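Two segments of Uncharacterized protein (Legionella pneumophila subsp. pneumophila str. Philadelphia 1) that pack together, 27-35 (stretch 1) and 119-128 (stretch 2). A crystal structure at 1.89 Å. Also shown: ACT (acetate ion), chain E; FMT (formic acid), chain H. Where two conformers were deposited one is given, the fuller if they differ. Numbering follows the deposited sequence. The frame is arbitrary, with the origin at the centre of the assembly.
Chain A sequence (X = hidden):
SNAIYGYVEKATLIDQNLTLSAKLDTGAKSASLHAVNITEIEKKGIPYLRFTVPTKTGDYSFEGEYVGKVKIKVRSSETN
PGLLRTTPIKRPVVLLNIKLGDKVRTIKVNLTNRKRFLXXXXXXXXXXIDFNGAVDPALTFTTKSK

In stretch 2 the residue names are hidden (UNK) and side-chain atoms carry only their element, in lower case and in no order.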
# COMPACT_ATOMS: atom_id res chain seq x y z
N GLY A 27 -4.30 13.81 3.25
CA GLY A 27 -3.98 14.83 2.25
C GLY A 27 -3.79 14.28 0.83
O GLY A 27 -3.77 15.04 -0.13
N ALA A 28 -3.68 12.97 0.72
CA ALA A 28 -3.47 12.27 -0.58
C ALA A 28 -4.64 11.34 -0.92
O ALA A 28 -5.15 10.64 -0.05
CB ALA A 28 -2.21 11.45 -0.49
N LYS A 29 -5.06 11.31 -2.18
CA LYS A 29 -6.10 10.37 -2.59
C LYS A 29 -5.57 8.94 -2.69
O LYS A 29 -6.22 8.00 -2.24
CB LYS A 29 -6.69 10.78 -3.94
CG LYS A 29 -7.95 10.03 -4.30
CD LYS A 29 -8.46 10.43 -5.68
CE LYS A 29 -9.35 9.33 -6.24
NZ LYS A 29 -10.65 9.32 -5.49
N SER A 30 -4.38 8.78 -3.29
CA SER A 30 -3.83 7.46 -3.63
C SER A 30 -3.01 6.85 -2.53
O SER A 30 -2.44 7.58 -1.70
CB SER A 30 -2.89 7.60 -4.86
OG SER A 30 -3.60 8.14 -5.93
N ALA A 31 -2.89 5.53 -2.55
CA ALA A 31 -1.94 4.81 -1.66
C ALA A 31 -0.66 4.55 -2.47
O ALA A 31 -0.72 4.50 -3.70
CB ALA A 31 -2.55 3.50 -1.17
N SER A 32 0.49 4.43 -1.79
CA SER A 32 1.76 4.24 -2.50
C SER A 32 2.64 3.32 -1.68
O SER A 32 2.57 3.30 -0.44
CB SER A 32 2.47 5.56 -2.77
OG SER A 32 2.68 6.28 -1.58
N LEU A 33 3.45 2.55 -2.38
CA LEU A 33 4.32 1.58 -1.77
C LEU A 33 5.65 1.58 -2.52
O LEU A 33 5.67 1.47 -3.77
CB LEU A 33 3.68 0.18 -1.95
CG LEU A 33 4.50 -1.06 -1.52
CD1 LEU A 33 4.79 -1.10 0.03
CD2 LEU A 33 3.76 -2.36 -1.91
N HIS A 34 6.76 1.71 -1.80
CA HIS A 34 8.05 1.64 -2.51
C HIS A 34 8.33 0.22 -2.97
O HIS A 34 8.28 -0.75 -2.19
CB HIS A 34 9.20 2.19 -1.67
CG HIS A 34 10.52 2.08 -2.36
ND1 HIS A 34 11.62 1.49 -1.78
CD2 HIS A 34 10.90 2.42 -3.62
CE1 HIS A 34 12.64 1.52 -2.63
NE2 HIS A 34 12.23 2.06 -3.76
N ALA A 35 8.61 0.07 -4.26
CA ALA A 35 8.82 -1.24 -4.81
C ALA A 35 9.87 -1.07 -5.88
O ALA A 35 9.99 -0.01 -6.51
CB ALA A 35 7.52 -1.82 -5.43
N UNK A 119 8.17 5.93 6.05
CA UNK A 119 7.17 4.84 6.02
C UNK A 119 7.06 4.26 4.62
O UNK A 119 6.80 4.99 3.65
c UNK A 119 5.95 8.11 9.10
c UNK A 119 6.12 5.97 10.17
c UNK A 119 5.80 5.39 6.44
o UNK A 119 6.19 7.94 11.47
c UNK A 119 6.02 5.34 8.94
c UNK A 119 6.08 7.34 10.24
c UNK A 119 5.86 6.08 7.77
c UNK A 119 5.87 7.47 7.86
N UNK A 120 7.30 2.95 4.49
CA UNK A 120 7.32 2.29 3.18
C UNK A 120 5.95 2.24 2.49
O UNK A 120 5.91 2.05 1.27
c UNK A 120 7.49 0.66 4.89
c UNK A 120 7.84 0.86 3.50
c UNK A 120 7.59 2.00 5.59
N UNK A 121 4.86 2.38 3.25
CA UNK A 121 3.50 2.27 2.70
C UNK A 121 2.74 3.52 3.13
O UNK A 121 2.81 3.92 4.29
c UNK A 121 1.34 0.77 2.86
c UNK A 121 0.77 -0.52 3.53
c UNK A 121 1.16 0.71 1.33
c UNK A 121 2.80 1.02 3.27
N UNK A 122 2.06 4.16 2.19
CA UNK A 122 1.22 5.31 2.53
C UNK A 122 -0.20 4.93 2.10
O UNK A 122 -0.40 4.51 0.95
c UNK A 122 1.12 7.90 2.02
c UNK A 122 -0.22 8.05 1.27
c UNK A 122 2.14 8.95 1.57
c UNK A 122 1.73 6.52 1.78
N UNK A 123 -1.16 5.07 3.00
CA UNK A 123 -2.56 4.80 2.69
C UNK A 123 -3.26 6.15 2.61
O UNK A 123 -3.25 6.89 3.57
c UNK A 123 -3.20 1.87 5.17
c UNK A 123 -3.17 3.94 3.81
c UNK A 123 -2.59 1.72 2.67
c UNK A 123 -2.49 2.57 3.99
N UNK A 124 -3.83 6.46 1.45
CA UNK A 124 -4.46 7.76 1.24
C UNK A 124 -5.95 7.64 1.49
O UNK A 124 -6.42 6.66 2.08
N UNK A 125 -6.70 8.62 1.00
CA UNK A 125 -8.13 8.71 1.29
C UNK A 125 -8.90 7.52 0.75
O UNK A 125 -9.75 6.99 1.45
n UNK A 125 -8.16 13.85 -2.23
n UNK A 125 -6.97 13.95 -0.28
c UNK A 125 -9.03 12.47 1.09
n UNK A 125 -9.01 12.84 -0.34
c UNK A 125 -8.74 10.01 0.75
c UNK A 125 -8.04 13.54 -0.94
c UNK A 125 -8.15 11.25 1.41
N UNK A 126 -8.59 7.08 -0.47
CA UNK A 126 -9.31 5.94 -1.03
C UNK A 126 -9.18 4.72 -0.13
O UNK A 126 -10.17 4.03 0.09
o UNK A 126 -10.15 7.50 -3.18
c UNK A 126 -9.28 6.65 -3.49
c UNK A 126 -8.83 5.61 -2.46
o UNK A 126 -8.78 6.61 -4.63
N UNK A 127 -7.96 4.42 0.34
CA UNK A 127 -7.71 3.26 1.20
C UNK A 127 -8.40 3.44 2.55
O UNK A 127 -9.00 2.52 3.07
c UNK A 127 -6.19 3.04 1.41
N UNK A 128 -8.27 4.62 3.14
CA UNK A 128 -8.87 4.86 4.47
C UNK A 128 -10.39 4.65 4.37
O UNK A 128 -11.03 4.05 5.26
c UNK A 128 -7.00 6.37 5.20
c UNK A 128 -8.53 6.26 4.99
c UNK A 128 -9.23 6.53 6.35
c UNK A 128 -6.46 7.81 5.26
C ACT E . -5.49 14.68 -3.78
O ACT E . -6.37 14.45 -4.65
OXT ACT E . -5.85 15.44 -2.83
CH3 ACT E . -4.12 14.08 -3.89
C FMT H . -11.08 11.75 -2.80
O1 FMT H . -11.05 12.81 -3.45
O2 FMT H . -11.19 11.67 -1.56
O HOH W 1 -5.58 5.52 -0.88
O HOH W 2 8.11 -0.12 0.52

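Position 119 carries one carbon followed by a ring of six carbons bearing one oxygen, a phenol, and it lies out of reach of stretch 1. This is Tyr-119; its partly exposed ring takes no part in the contact.

At position 120 three carbons close a ring onto the backbone nitrogen, which identifies Pro-120. A proline nitrogen has no hydrogen to donate, but the carbonyl remains free to accept: His-34 N donates to Pro-120 O at 3.2 Å, and water 2 bridges the same Pro-120 O and His-34 O. The residue thus suits a place where only its acceptor is called upon across the stretches.

Position 121 has four carbons forked at the second, with no polar atom, on the same face of the sheet as Leu-33. It is Leu-121. The two residues form a non-hydrogen-bonded antiparallel pair, and Leu-33 CB lies 4.2 Å from Leu-121 CD1, an apolar contact fitting for two buried side chains.

Position 122 repeats the four carbons forked at the second, now on the opposite face, beside Ser-32. This is Leu-122. Its backbone makes both hydrogen bonds of the pair, Ser-32 N to Leu-122 O at 2.9 Å and Leu-122 N to Ser-32 O at 2.8 Å, while its side chain reaches along stretch 1 until CD2 is 4.3 Å from Ala-28 CB.

Position 123 again has four carbons forked at the second, but its CA-to-CB bond points away from stretch 1. It is Leu-123, buried and wholly apolar in its side chain; CD2 still comes within 4.2 Å of Ala-31 CB.

Position 124 has no side-chain atoms and is therefore Gly-124. An ideal CB would point toward stretch 1 and fall 2.4 Å from Ser-30 O and 2.5 Å from Ala-28 O, both clashes. Glycine lets the chain pass close to these carbonyls at the N-cap of the helix.

Position 125 bears three carbons, a nitrogen, then a carbon with two more nitrogens: a guanidinium, hence Arg-125. Its several donors suit the two small carboxyl groups nearby: NE donates to formic acid O2 at 2.8 Å and NH2 to acetate OXT at 2.9 Å. Its backbone N donates to Ala-28 O at 2.8 Å.

Position 126 has two carbons, the second carrying two oxygens, directed toward Lys-29. It is Asp-126, whose OD1 forms a salt bridge with Lys-29 NZ at 3.0 Å; its backbone N donates to Lys-29 O at 3.1 Å.

Position 127 has a single carbon: Ala-127. This small methyl points toward stretch 1, its CB 4.5 Å from Ala-31 CB.

Position 128 has four carbons forked at the first, one arm two carbons long: Ile-128. It is buried but makes no contact with stretch 1, and its N closes a helical turn onto Gly-124 O at 3.0 Å.

The contact therefore joins antiparallel strand pairing to helix-start amides bound by the carbonyls of Ala-28 and Lys-29, with apolar packing and one salt bridge completing it.

Stretch 2 (119-128) YPLLLGRDAI
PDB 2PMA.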